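Local atomic coordinates of aminoglycoside N(3)-acetyltransferase (Streptomyces griseus, PDB entry 7LAP), a protein that probably transfers an acetyl group to the 3-amino group of aminoglycoside antibiotics, which would make its host resistant to them. Residues Glu98-Arg101 against Ala102-Ala106; Gly250-Ala254 against Ala255-Arg259. All coordinates share one frame; numbering follows the deposited sequence.

Contact 1 (Glu98-Arg101 against Ala102-Ala106)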
ATOM      1  N   GLU B  98      -8.782 -26.643   6.149  1.00 70.96           N
ATOM      2  CA  GLU B  98      -7.583 -27.220   6.753  1.00 74.89           C
ATOM      3  C   GLU B  98      -6.314 -26.532   6.252  1.00 71.49           C
ATOM      4  O   GLU B  98      -5.371 -26.310   7.024  1.00 74.25           O
ATOM      5  CB  GLU B  98      -7.520 -28.720   6.473  1.00 85.49           C
ATOM      6  CG  GLU B  98      -6.300 -29.413   7.073  1.00 96.49           C
ATOM      7  CD  GLU B  98      -6.051 -29.055   8.549  1.00107.48           C
ATOM      8  OE1 GLU B  98      -7.030 -28.836   9.312  1.00113.09           O
ATOM      9  OE2 GLU B  98      -4.859 -28.986   8.945  1.00107.66           O
ATOM     10  N   ALA B  99      -6.261 -26.214   4.954  1.00 64.95           N
ATOM     11  CA  ALA B  99      -5.126 -25.468   4.421  1.00 60.78           C
ATOM     12  C   ALA B  99      -5.000 -24.109   5.100  1.00 62.41           C
ATOM     13  O   ALA B  99      -3.899 -23.691   5.469  1.00 62.10           O
ATOM     14  CB  ALA B  99      -5.282 -25.291   2.912  1.00 58.13           C
ATOM     15  N   VAL B 100      -6.123 -23.410   5.281  1.00 64.71           N
ATOM     16  CA  VAL B 100      -6.110 -22.129   5.986  1.00 63.08           C
ATOM     17  C   VAL B 100      -5.604 -22.308   7.412  1.00 65.83           C
ATOM     18  O   VAL B 100      -4.716 -21.581   7.866  1.00 64.68           O
ATOM     19  CB  VAL B 100      -7.512 -21.492   5.957  1.00 62.89           C
ATOM     20  CG1 VAL B 100      -7.580 -20.263   6.848  1.00 61.15           C
ATOM     21  CG2 VAL B 100      -7.891 -21.156   4.544  1.00 56.62           C
ATOM     22  N   ARG B 101      -6.153 -23.290   8.139  1.00 71.87           N
ATOM     23  CA  ARG B 101      -5.771 -23.490   9.533  1.00 70.95           C
ATOM     24  C   ARG B 101      -4.312 -23.897   9.670  1.00 70.68           C
ATOM     25  O   ARG B 101      -3.653 -23.545  10.654  1.00 70.66           O
ATOM     26  CB  ARG B 101      -6.652 -24.557  10.177  1.00 82.28           C
ATOM     27  CG  ARG B 101      -7.982 -24.047  10.631  1.00 87.72           C
ATOM     28  CD  ARG B 101      -8.363 -24.618  11.989  1.00 93.91           C
ATOM     29  NE  ARG B 101      -9.358 -23.769  12.643  1.00 98.93           N
ATOM     30  CZ  ARG B 101     -10.613 -23.626  12.215  1.00101.64           C
ATOM     31  NH1 ARG B 101     -11.038 -24.281  11.133  1.00100.56           N
ATOM     32  NH2 ARG B 101     -11.447 -22.826  12.866  1.00103.41           N
ATOM     33  N   ALA B 102      -3.804 -24.683   8.726  1.00 71.04           N
ATOM     34  CA  ALA B 102      -2.416 -25.120   8.795  1.00 69.08           C
ATOM     35  C   ALA B 102      -1.441 -24.061   8.283  1.00 65.28           C
ATOM     36  O   ALA B 102      -0.305 -24.005   8.754  1.00 67.48           O
ATOM     37  CB  ALA B 102      -2.240 -26.413   7.998  1.00 70.35           C
ATOM     38  N   HIS B 103      -1.840 -23.207   7.338  1.00 62.74           N
ATOM     39  CA  HIS B 103      -0.848 -22.397   6.625  1.00 62.45           C
ATOM     40  C   HIS B 103      -1.085 -20.892   6.612  1.00 59.26           C
ATOM     41  O   HIS B 103      -0.185 -20.159   6.175  1.00 56.43           O
ATOM     42  CB  HIS B 103      -0.721 -22.874   5.166  1.00 61.31           C
ATOM     43  CG  HIS B 103      -0.359 -24.321   5.051  1.00 66.66           C
ATOM     44  ND1 HIS B 103       0.830 -24.825   5.529  1.00 69.96           N
ATOM     45  CD2 HIS B 103      -1.053 -25.380   4.576  1.00 68.62           C
ATOM     46  CE1 HIS B 103       0.863 -26.130   5.336  1.00 70.65           C
ATOM     47  NE2 HIS B 103      -0.266 -26.491   4.754  1.00 71.54           N
ATOM     48  N   HIS B 104      -2.244 -20.406   7.030  1.00 57.88           N
ATOM     49  CA  HIS B 104      -2.447 -18.961   7.043  1.00 53.73           C
ATOM     50  C   HIS B 104      -1.518 -18.296   8.059  1.00 54.97           C
ATOM     51  O   HIS B 104      -1.568 -18.633   9.245  1.00 52.14           O
ATOM     52  CB  HIS B 104      -3.892 -18.601   7.344  1.00 47.74           C
ATOM     53  CG  HIS B 104      -4.239 -17.193   6.966  1.00 47.00           C
ATOM     54  ND1 HIS B 104      -4.976 -16.887   5.850  1.00 49.41           N
ATOM     55  CD2 HIS B 104      -3.915 -16.009   7.542  1.00 47.64           C
ATOM     56  CE1 HIS B 104      -5.129 -15.575   5.770  1.00 47.79           C
ATOM     57  NE2 HIS B 104      -4.486 -15.021   6.781  1.00 45.92           N
ATOM     58  N   PRO B 105      -0.674 -17.358   7.646  1.00 54.20           N
ATOM     59  CA  PRO B 105       0.276 -16.768   8.591  1.00 50.16           C
ATOM     60  C   PRO B 105      -0.416 -15.947   9.675  1.00 53.68           C
ATOM     61  O   PRO B 105      -1.535 -15.456   9.509  1.00 46.91           O
ATOM     62  CB  PRO B 105       1.156 -15.882   7.702  1.00 51.50           C
ATOM     63  CG  PRO B 105       0.240 -15.523   6.520  1.00 52.93           C
ATOM     64  CD  PRO B 105      -0.624 -16.732   6.312  1.00 51.01           C
ATOM     65  N   ALA B 106       0.272 -15.821  10.807  1.00 50.25           N
ATOM     66  CA  ALA B 106      -0.214 -15.009  11.912  1.00 54.59           C
ATOM     67  C   ALA B 106      -0.220 -13.530  11.547  1.00 56.20           C
ATOM     68  O   ALA B 106       0.665 -13.043  10.831  1.00 46.67           O
ATOM     69  CB  ALA B 106       0.684 -15.185  13.136  1.00 53.47           C
TER

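Contact 2 (Gly250-Ala254 against Ala255-Arg259)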
ATOM      1  N   GLY B 250     -24.977  12.633  11.025  1.00 54.03           N
ATOM      2  CA  GLY B 250     -25.786  13.742  10.554  1.00 52.44           C
ATOM      3  C   GLY B 250     -26.605  14.378  11.664  1.00 57.84           C
ATOM      4  O   GLY B 250     -26.692  15.608  11.765  1.00 57.88           O
ATOM      5  N   SER B 251     -27.212  13.549  12.523  1.00 61.34           N
ATOM      6  CA  SER B 251     -27.942  14.080  13.673  1.00 63.87           C
ATOM      7  C   SER B 251     -26.995  14.731  14.664  1.00 62.92           C
ATOM      8  O   SER B 251     -27.321  15.756  15.274  1.00 64.70           O
ATOM      9  CB  SER B 251     -28.722  12.974  14.384  1.00 69.51           C
ATOM     10  OG  SER B 251     -29.464  12.206  13.467  1.00 77.31           O
ATOM     11  N   MET B 252     -25.837  14.110  14.870  1.00 60.49           N
ATOM     12  CA  MET B 252     -24.798  14.703  15.699  1.00 56.62           C
ATOM     13  C   MET B 252     -24.495  16.124  15.246  1.00 56.85           C
ATOM     14  O   MET B 252     -24.527  17.074  16.042  1.00 56.11           O
ATOM     15  CB  MET B 252     -23.548  13.830  15.610  1.00 56.62           C
ATOM     16  CG  MET B 252     -22.459  14.151  16.571  1.00 53.11           C
ATOM     17  SD  MET B 252     -21.070  13.025  16.290  1.00 51.18           S
ATOM     18  CE  MET B 252     -21.777  11.395  16.611  1.00 50.38           C
ATOM     19  N   LEU B 253     -24.196  16.278  13.956  1.00 54.79           N
ATOM     20  CA  LEU B 253     -23.850  17.584  13.409  1.00 55.64           C
ATOM     21  C   LEU B 253     -24.998  18.569  13.575  1.00 57.32           C
ATOM     22  O   LEU B 253     -24.779  19.726  13.954  1.00 55.92           O
ATOM     23  CB  LEU B 253     -23.480  17.448  11.936  1.00 54.67           C
ATOM     24  CG  LEU B 253     -22.105  16.831  11.689  1.00 54.33           C
ATOM     25  CD1 LEU B 253     -22.048  16.244  10.259  1.00 49.24           C
ATOM     26  CD2 LEU B 253     -21.020  17.888  11.912  1.00 50.28           C
ATOM     27  N   ALA B 254     -26.229  18.118  13.310  1.00 58.28           N
ATOM     28  CA  ALA B 254     -27.395  18.993  13.411  1.00 59.04           C
ATOM     29  C   ALA B 254     -27.635  19.435  14.845  1.00 59.24           C
ATOM     30  O   ALA B 254     -28.157  20.523  15.075  1.00 61.07           O
ATOM     31  CB  ALA B 254     -28.642  18.288  12.864  1.00 61.13           C
ATOM     32  N   ALA B 255     -27.263  18.614  15.816  1.00 63.40           N
ATOM     33  CA  ALA B 255     -27.334  18.984  17.223  1.00 63.33           C
ATOM     34  C   ALA B 255     -26.189  19.895  17.661  1.00 66.54           C
ATOM     35  O   ALA B 255     -26.067  20.166  18.862  1.00 68.19           O
ATOM     36  CB  ALA B 255     -27.330  17.724  18.090  1.00 63.43           C
ATOM     37  N   GLY B 256     -25.325  20.333  16.741  1.00 64.42           N
ATOM     38  CA  GLY B 256     -24.228  21.222  17.074  1.00 60.34           C
ATOM     39  C   GLY B 256     -22.960  20.564  17.574  1.00 58.13           C
ATOM     40  O   GLY B 256     -22.105  21.261  18.133  1.00 59.73           O
ATOM     41  N   ILE B 257     -22.799  19.256  17.403  1.00 52.58           N
ATOM     42  CA  ILE B 257     -21.577  18.564  17.796  1.00 49.09           C
ATOM     43  C   ILE B 257     -20.749  18.348  16.534  1.00 51.38           C
ATOM     44  O   ILE B 257     -21.147  17.590  15.644  1.00 52.89           O
ATOM     45  CB  ILE B 257     -21.886  17.237  18.496  1.00 50.90           C
ATOM     46  CG1 ILE B 257     -22.615  17.495  19.815  1.00 54.40           C
ATOM     47  CG2 ILE B 257     -20.634  16.451  18.736  1.00 47.07           C
ATOM     48  CD1 ILE B 257     -23.274  16.272  20.391  1.00 58.56           C
ATOM     49  N   GLY B 258     -19.595  18.988  16.448  1.00 45.99           N
ATOM     50  CA  GLY B 258     -18.754  18.842  15.276  1.00 39.81           C
ATOM     51  C   GLY B 258     -18.715  20.130  14.459  1.00 45.11           C
ATOM     52  O   GLY B 258     -19.683  20.893  14.399  1.00 51.56           O
ATOM     53  N   ARG B 259     -17.571  20.390  13.848  1.00 45.53           N
ATOM     54  CA  ARG B 259     -17.383  21.590  13.058  1.00 47.89           C
ATOM     55  C   ARG B 259     -17.045  21.142  11.646  1.00 45.35           C
ATOM     56  O   ARG B 259     -16.251  20.218  11.460  1.00 42.67           O
ATOM     57  CB  ARG B 259     -16.265  22.488  13.653  1.00 54.09           C
ATOM     58  CG  ARG B 259     -15.825  23.636  12.714  1.00 62.29           C
ATOM     59  CD  ARG B 259     -15.185  24.815  13.465  1.00 67.05           C
ATOM     60  NE  ARG B 259     -14.455  25.741  12.579  1.00 64.29           N
ATOM     61  CZ  ARG B 259     -15.008  26.763  11.914  1.00 69.01           C
ATOM     62  NH1 ARG B 259     -16.310  27.016  12.026  1.00 66.79           N
ATOM     63  NH2 ARG B 259     -14.256  27.558  11.145  1.00 67.40           N
TER
HETATM   64  O   HOH W   1     -22.422  21.165  14.092  1.00 54.23           O

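Contact 1 (Glu98-Arg101 against Ala102-Ala106)
Glu98 meets Ala102 one turn further along the chain, where helix 94-103 runs out. Its carbonyl accepts the first bond of this last turn: Ala102 N lies 2.8 Å from Glu98 O. Its side chain follows the same direction. CG is anti to the backbone N (chi1 -180°) and the chain then bends at chi2, which brings the carboxylate back alongside the helix. OE2 ends 3.8 Å from Ala102 CB, a loose contact beside a methyl group.

Ala99 takes part through its backbone. His103 N donates to Ala99 O at 2.8 Å, with a bent angle of 132° at the hydrogen. The His103 ring approaches the same oxygen obliquely, its CD2 3.4 Å from Ala99 O.

Val100 O holds the C-terminal end. It accepts a good bond from His104 N, 2.9 Å long. A second bond to Val100 O, from His103 N, is weak. Val100 and His104 lie side by side and point the same way. Here CG1 of Val100 comes 4.1 Å from His104 CB.

Arg101 NH2 makes a salt bridge with Glu208 on strand 204-213. His104 is the first residue to leave helical angles.

Pro21 and Thr23 of the second subunit pack against Val100 and His103, placing this helix end at the dimer interface. Within its own chain, the helix end rests on strands 204-213 and 216-225. Arg217 of the second strand reaches the carbonyls of Arg101 and His104, and Pro210 of the first touches the His104 side chain.

Contact 2 (Gly250-Ala254 against Ala255-Arg259)
Met252 and Ile257 bring their side chains together across a Schellman motif that ends helix 244-254. Gly256 is its turning residue. Its phi of 85° is positive, and a side chain there would press on the preceding carbonyl oxygen. The defining pair of bonds runs back into the last turn. Ile257 N reaches Met252 O at 3.1 Å, and Gly256 N reaches Leu253 O at 2.9 Å. The second donor stands above the carbonyl plane, 61° out of it. One step earlier, Ala255 N still makes a helical bond to Ser251 O, with a weak second approach to Met252 O.

Ile257 can be followed outward from its CB. That atom sits over the helix end, 3.6 Å from Met252 O, with Met252 CG almost as near. CG2 is anti to the backbone N, and this torsion sends it to Met252 CG, also at 3.6 Å. The CG1 branch takes a different course from CG2. The two side chains cross at about a right angle. Phe279 of helix 273-289 also touches Ile257, and Ala276 of the same helix touches Met252.

Leu253 lies beside the chain that leaves the turn. Its CD2 is 3.7 Å from Ile257 O and also borders Gly258. Its CA makes a CA-H...O contact with the same oxygen. The chain then enters edge strand 259-263, where Arg259 pairs with Leu270. A water closes the turn, donating to Leu253 O and to Gly258 O, each bond 2.8 Å long.

In the fold
Both contacts are helix C-terminal ends, but they finish differently. In contact 1 the helix leads into an extended segment without a glycine turn, whereas contact 2 turns sharply at Gly256. They lie on opposite sides of the chain's centre. Their own centres are 45 Å apart, and their nearest atoms about 33 Å, so they do not touch. Contact 1 is peripheral, about 27 Å from the chain centre, and meets the second subunit. Contact 2 is about 19 Å from that centre and touches no other chain of the assembly. A formic acid molecule, probably from the crystallisation liquor, lies near Gly258.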